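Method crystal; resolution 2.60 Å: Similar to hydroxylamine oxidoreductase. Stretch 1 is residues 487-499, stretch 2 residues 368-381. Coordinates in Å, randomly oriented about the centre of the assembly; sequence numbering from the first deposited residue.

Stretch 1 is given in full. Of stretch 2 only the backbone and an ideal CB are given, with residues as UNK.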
# COMPACT_ATOMS: atom_id res chain seq x y z
N GLY A 487 47.32 11.93 -22.06
CA GLY A 487 48.60 11.70 -21.42
C GLY A 487 49.76 11.51 -22.37
O GLY A 487 50.40 12.48 -22.80
N GLN A 488 50.07 10.24 -22.66
CA GLN A 488 51.25 9.89 -23.45
C GLN A 488 51.28 10.62 -24.78
O GLN A 488 52.30 11.24 -25.14
CB GLN A 488 51.29 8.38 -23.66
CG GLN A 488 52.58 7.87 -24.28
CD GLN A 488 53.72 7.80 -23.28
OE1 GLN A 488 53.55 8.12 -22.11
NE2 GLN A 488 54.89 7.38 -23.75
N ALA A 489 50.20 10.55 -25.56
CA ALA A 489 50.21 11.14 -26.89
C ALA A 489 50.48 12.64 -26.87
O ALA A 489 51.30 13.10 -27.68
CB ALA A 489 48.91 10.80 -27.63
N PRO A 490 49.85 13.45 -26.02
CA PRO A 490 50.26 14.86 -25.93
C PRO A 490 51.68 15.05 -25.43
O PRO A 490 52.35 16.00 -25.86
CB PRO A 490 49.24 15.47 -24.96
CG PRO A 490 48.06 14.58 -25.05
CD PRO A 490 48.62 13.20 -25.24
N MET A 491 52.15 14.18 -24.54
CA MET A 491 53.55 14.25 -24.11
C MET A 491 54.50 14.08 -25.29
O MET A 491 55.50 14.80 -25.39
CB MET A 491 53.83 13.19 -23.05
CG MET A 491 53.70 13.68 -21.62
SD MET A 491 54.46 12.56 -20.43
CE MET A 491 53.44 11.10 -20.64
N MET A 492 54.20 13.13 -26.18
CA MET A 492 55.01 12.98 -27.38
C MET A 492 54.91 14.20 -28.28
O MET A 492 55.87 14.53 -28.98
CB MET A 492 54.57 11.73 -28.14
CG MET A 492 54.90 10.42 -27.44
SD MET A 492 56.68 10.19 -27.23
CE MET A 492 56.73 8.53 -26.57
N MET A 493 53.76 14.88 -28.27
CA MET A 493 53.58 16.03 -29.15
C MET A 493 54.37 17.24 -28.67
O MET A 493 54.88 18.02 -29.49
CB MET A 493 52.10 16.38 -29.27
CG MET A 493 51.41 15.63 -30.38
SD MET A 493 49.63 15.61 -30.21
CE MET A 493 49.21 14.70 -31.68
N GLU A 494 54.47 17.43 -27.36
CA GLU A 494 55.33 18.49 -26.85
C GLU A 494 56.80 18.19 -27.14
O GLU A 494 57.58 19.11 -27.42
CB GLU A 494 55.09 18.71 -25.36
CG GLU A 494 53.71 19.26 -25.02
CD GLU A 494 53.57 20.75 -25.29
OE1 GLU A 494 52.66 21.38 -24.71
OE2 GLU A 494 54.37 21.31 -26.08
N MET A 495 57.19 16.92 -27.09
CA MET A 495 58.54 16.54 -27.48
C MET A 495 58.81 16.91 -28.94
O MET A 495 59.93 17.29 -29.29
CB MET A 495 58.76 15.05 -27.25
CG MET A 495 60.17 14.56 -27.59
SD MET A 495 61.41 15.15 -26.43
CE MET A 495 61.13 14.06 -25.04
N THR A 496 57.79 16.79 -29.79
CA THR A 496 57.92 17.24 -31.18
C THR A 496 58.18 18.74 -31.24
O THR A 496 59.08 19.19 -31.96
CB THR A 496 56.66 16.89 -31.97
OG1 THR A 496 56.41 15.48 -31.87
CG2 THR A 496 56.82 17.27 -33.43
N ARG A 497 57.41 19.53 -30.49
CA ARG A 497 57.58 20.97 -30.50
C ARG A 497 58.92 21.37 -29.88
O ARG A 497 59.55 22.34 -30.32
CB ARG A 497 56.43 21.65 -29.76
CG ARG A 497 55.05 21.40 -30.34
CD ARG A 497 53.99 22.15 -29.54
NE ARG A 497 52.66 22.05 -30.13
CZ ARG A 497 51.72 21.21 -29.70
NH1 ARG A 497 51.96 20.40 -28.68
NH2 ARG A 497 50.53 21.19 -30.28
N ILE A 498 59.36 20.64 -28.85
CA ILE A 498 60.61 20.98 -28.18
C ILE A 498 61.80 20.73 -29.10
O ILE A 498 62.74 21.53 -29.16
CB ILE A 498 60.73 20.21 -26.86
CG1 ILE A 498 59.70 20.71 -25.84
CG2 ILE A 498 62.14 20.32 -26.29
CD1 ILE A 498 59.61 19.87 -24.59
N GLN A 499 61.77 19.62 -29.84
CA GLN A 499 62.87 19.32 -30.76
C GLN A 499 62.92 20.32 -31.91
O GLN A 499 64.00 20.77 -32.30
CB GLN A 499 62.74 17.90 -31.29
CG GLN A 499 62.96 16.82 -30.25
CD GLN A 499 62.92 15.42 -30.84
OE1 GLN A 499 62.73 15.25 -32.04
NE2 GLN A 499 63.11 14.42 -29.99
N UNK A 368 55.02 1.16 -14.24
CA UNK A 368 55.77 1.15 -15.49
C UNK A 368 55.44 2.37 -16.34
O UNK A 368 56.33 2.95 -16.97
CB UNK A 368 55.48 -0.13 -16.27
N UNK A 369 54.17 2.77 -16.38
CA UNK A 369 53.80 3.98 -17.11
C UNK A 369 54.50 5.20 -16.53
O UNK A 369 54.96 6.08 -17.27
CB UNK A 369 52.28 4.18 -17.08
N UNK A 370 54.59 5.28 -15.20
CA UNK A 370 55.22 6.44 -14.57
C UNK A 370 56.73 6.45 -14.78
O UNK A 370 57.33 7.51 -14.93
CB UNK A 370 54.91 6.46 -13.07
N UNK A 371 57.35 5.27 -14.79
CA UNK A 371 58.79 5.20 -15.03
C UNK A 371 59.13 5.69 -16.43
O UNK A 371 60.07 6.47 -16.62
CB UNK A 371 59.30 3.77 -14.83
N UNK A 372 58.36 5.25 -17.44
CA UNK A 372 58.63 5.68 -18.80
C UNK A 372 58.19 7.12 -19.03
O UNK A 372 58.79 7.82 -19.86
CB UNK A 372 57.93 4.75 -19.79
N UNK A 373 57.17 7.58 -18.31
CA UNK A 373 56.73 8.97 -18.46
C UNK A 373 57.75 9.93 -17.84
O UNK A 373 58.08 10.96 -18.45
CB UNK A 373 55.36 9.17 -17.81
N UNK A 374 58.25 9.61 -16.64
CA UNK A 374 59.32 10.41 -16.06
C UNK A 374 60.59 10.36 -16.90
O UNK A 374 61.32 11.35 -16.97
CB UNK A 374 59.62 9.93 -14.64
N UNK A 375 60.87 9.21 -17.52
CA UNK A 375 61.99 9.13 -18.45
C UNK A 375 61.78 10.05 -19.64
O UNK A 375 62.70 10.75 -20.07
CB UNK A 375 62.19 7.69 -18.93
N UNK A 376 60.56 10.06 -20.19
CA UNK A 376 60.26 10.93 -21.32
C UNK A 376 60.41 12.39 -20.95
O UNK A 376 60.90 13.20 -21.74
CB UNK A 376 58.84 10.67 -21.84
N UNK A 377 59.98 12.76 -19.74
CA UNK A 377 60.12 14.14 -19.29
C UNK A 377 61.59 14.51 -19.07
O UNK A 377 62.00 15.63 -19.38
CB UNK A 377 59.32 14.36 -18.00
N UNK A 378 62.39 13.57 -18.55
CA UNK A 378 63.81 13.84 -18.35
C UNK A 378 64.52 14.07 -19.68
O UNK A 378 65.40 14.93 -19.78
CB UNK A 378 64.47 12.68 -17.59
N UNK A 379 64.16 13.30 -20.71
CA UNK A 379 64.78 13.49 -22.02
C UNK A 379 64.44 14.86 -22.60
O UNK A 379 65.28 15.50 -23.24
CB UNK A 379 64.33 12.39 -22.98
N UNK A 380 63.21 15.32 -22.38
CA UNK A 380 62.83 16.65 -22.85
C UNK A 380 63.56 17.74 -22.07
O UNK A 380 63.94 18.77 -22.64
CB UNK A 380 61.32 16.84 -22.73
N UNK A 381 63.75 17.54 -20.76
CA UNK A 381 64.47 18.52 -19.96
C UNK A 381 65.94 18.60 -20.35
O UNK A 381 66.55 19.67 -20.25
CB UNK A 381 64.34 18.18 -18.47

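Both stretches are helical. Their axes run nearly parallel, at 12°, and approach to 10.6 Å. All fourteen positions of stretch 2 have helical backbone angles, so what stretch 1 offers is the better guide.

Position 368 is out of reach of stretch 1, and many residues would fit. It is Q368.

Position 369 points sideways, with nothing of stretch 1 within 5.5 Å of its CB. A long or aromatic side chain could cross the gap toward G487, Q488 and M491. It is F369, chi1 t. The ring brings F369 CE1 to 3.7 Å from Q488 OE1 and F369 CZ to 4.4 Å from M491 CE, both approached obliquely.

Positions 370 and 371 are out of reach and little constrained. They are M370 and F371.

Position 372 also points sideways. The amide of Q488 leans across, offering a donor and an acceptor. A long polar side chain would suit, and an amide could answer both. It is Q372, and the two amides pair: Q488 NE2 donates to Q372 OE1 at 2.8 Å, and Q372 NE2 donates to Q488 OE1 at 2.8 Å. Q372 NE2 also donates to F369 O at 2.9 Å.

Position 373 has its ideal CB 3.9 Å from M491 CE. The methyl already lies in contact, so a small residue suffices. It is A373, whose methyl makes an apolar contact with M491 CE.

Position 374 points away and 375 is out of reach, so stretch 1 decides neither. They are H374 and T375; T375 OG1 donates to F371 O at 2.8 Å.

Position 376 points toward stretch 1. Its CB stands 5.0 Å from M491 SD, with M495 CE and Q488 NE2 slightly farther. This is a mostly apolar hollow, lined by methionines with the Q488 amide at one side, for a mid-sized side chain such as leucine, isoleucine or methionine. It is L376, a knob among Q488, M491, M492 and M495. L376 CD2 lies 3.8 Å from M491 CB and 3.9 Å from M492 SD; L376 CD1 lies 3.7 Å from M495 CE.

Position 377 points sideways without contact and 378 points away. Stretch 1 leaves both open. They are A377 and D378.

Position 379 points sideways, its CB 4.2 Å from M495 CE. Many side chains could graze that methyl and continue past it. It is Q379, whose amide oxygen is hydrogen-bonded elsewhere in the structure.

Position 380 points toward stretch 1. M495 CE and I498 CD1 already crowd the CB, favouring a small apolar residue. It is A380, whose methyl packs against both.

Position 381 points away and is unconstrained here. It is Q381.

Stretch 2 368-381: QFMFQAHTLADQAQ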
# COMPACT_ATOMS: atom_id res chain seq x y z
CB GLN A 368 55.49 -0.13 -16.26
CG GLN A 368 56.07 -1.38 -15.62
CD GLN A 368 57.57 -1.26 -15.39
OE1 GLN A 368 58.08 -1.62 -14.33
NE2 GLN A 368 58.28 -0.76 -16.39
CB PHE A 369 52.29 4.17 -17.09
CG PHE A 369 51.83 5.47 -17.70
CD1 PHE A 369 51.59 5.57 -19.06
CD2 PHE A 369 51.65 6.60 -16.91
CE1 PHE A 369 51.18 6.76 -19.63
CE2 PHE A 369 51.24 7.79 -17.47
CZ PHE A 369 51.00 7.87 -18.83
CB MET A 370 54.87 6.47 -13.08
CG MET A 370 53.41 6.77 -12.82
SD MET A 370 52.93 8.32 -13.60
CE MET A 370 53.63 9.50 -12.46
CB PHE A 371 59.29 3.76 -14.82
CG PHE A 371 59.38 3.36 -13.38
CD1 PHE A 371 59.82 4.26 -12.42
CD2 PHE A 371 59.02 2.08 -12.98
CE1 PHE A 371 59.90 3.89 -11.09
CE2 PHE A 371 59.10 1.71 -11.65
CZ PHE A 371 59.54 2.61 -10.70
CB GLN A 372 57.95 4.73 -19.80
CG GLN A 372 56.43 4.73 -19.76
CD GLN A 372 55.82 5.79 -20.67
OE1 GLN A 372 56.27 5.97 -21.81
NE2 GLN A 372 54.81 6.48 -20.18
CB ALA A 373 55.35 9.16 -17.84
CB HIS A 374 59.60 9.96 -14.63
CG HIS A 374 58.81 10.70 -13.59
ND1 HIS A 374 57.73 10.15 -12.94
CD2 HIS A 374 58.95 11.95 -13.10
CE1 HIS A 374 57.23 11.03 -12.09
NE2 HIS A 374 57.95 12.13 -12.17
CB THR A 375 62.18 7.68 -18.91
OG1 THR A 375 62.61 6.87 -17.81
CG2 THR A 375 63.22 7.60 -20.03
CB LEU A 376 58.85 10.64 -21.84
CG LEU A 376 58.40 11.38 -23.11
CD1 LEU A 376 59.28 11.00 -24.29
CD2 LEU A 376 56.94 11.08 -23.41
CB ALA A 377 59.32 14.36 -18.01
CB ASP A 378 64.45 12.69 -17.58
CG ASP A 378 65.97 12.74 -17.62
OD1 ASP A 378 66.54 13.71 -17.09
OD2 ASP A 378 66.58 11.80 -18.18
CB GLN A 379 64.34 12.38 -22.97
CG GLN A 379 64.87 11.00 -22.60
CD GLN A 379 64.11 9.87 -23.26
OE1 GLN A 379 62.96 10.04 -23.66
NE2 GLN A 379 64.75 8.71 -23.37
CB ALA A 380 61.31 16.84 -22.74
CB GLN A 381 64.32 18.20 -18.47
CG GLN A 381 64.83 19.30 -17.55
CD GLN A 381 64.51 19.04 -16.09
OE1 GLN A 381 63.42 18.57 -15.76
NE2 GLN A 381 65.46 19.33 -15.21
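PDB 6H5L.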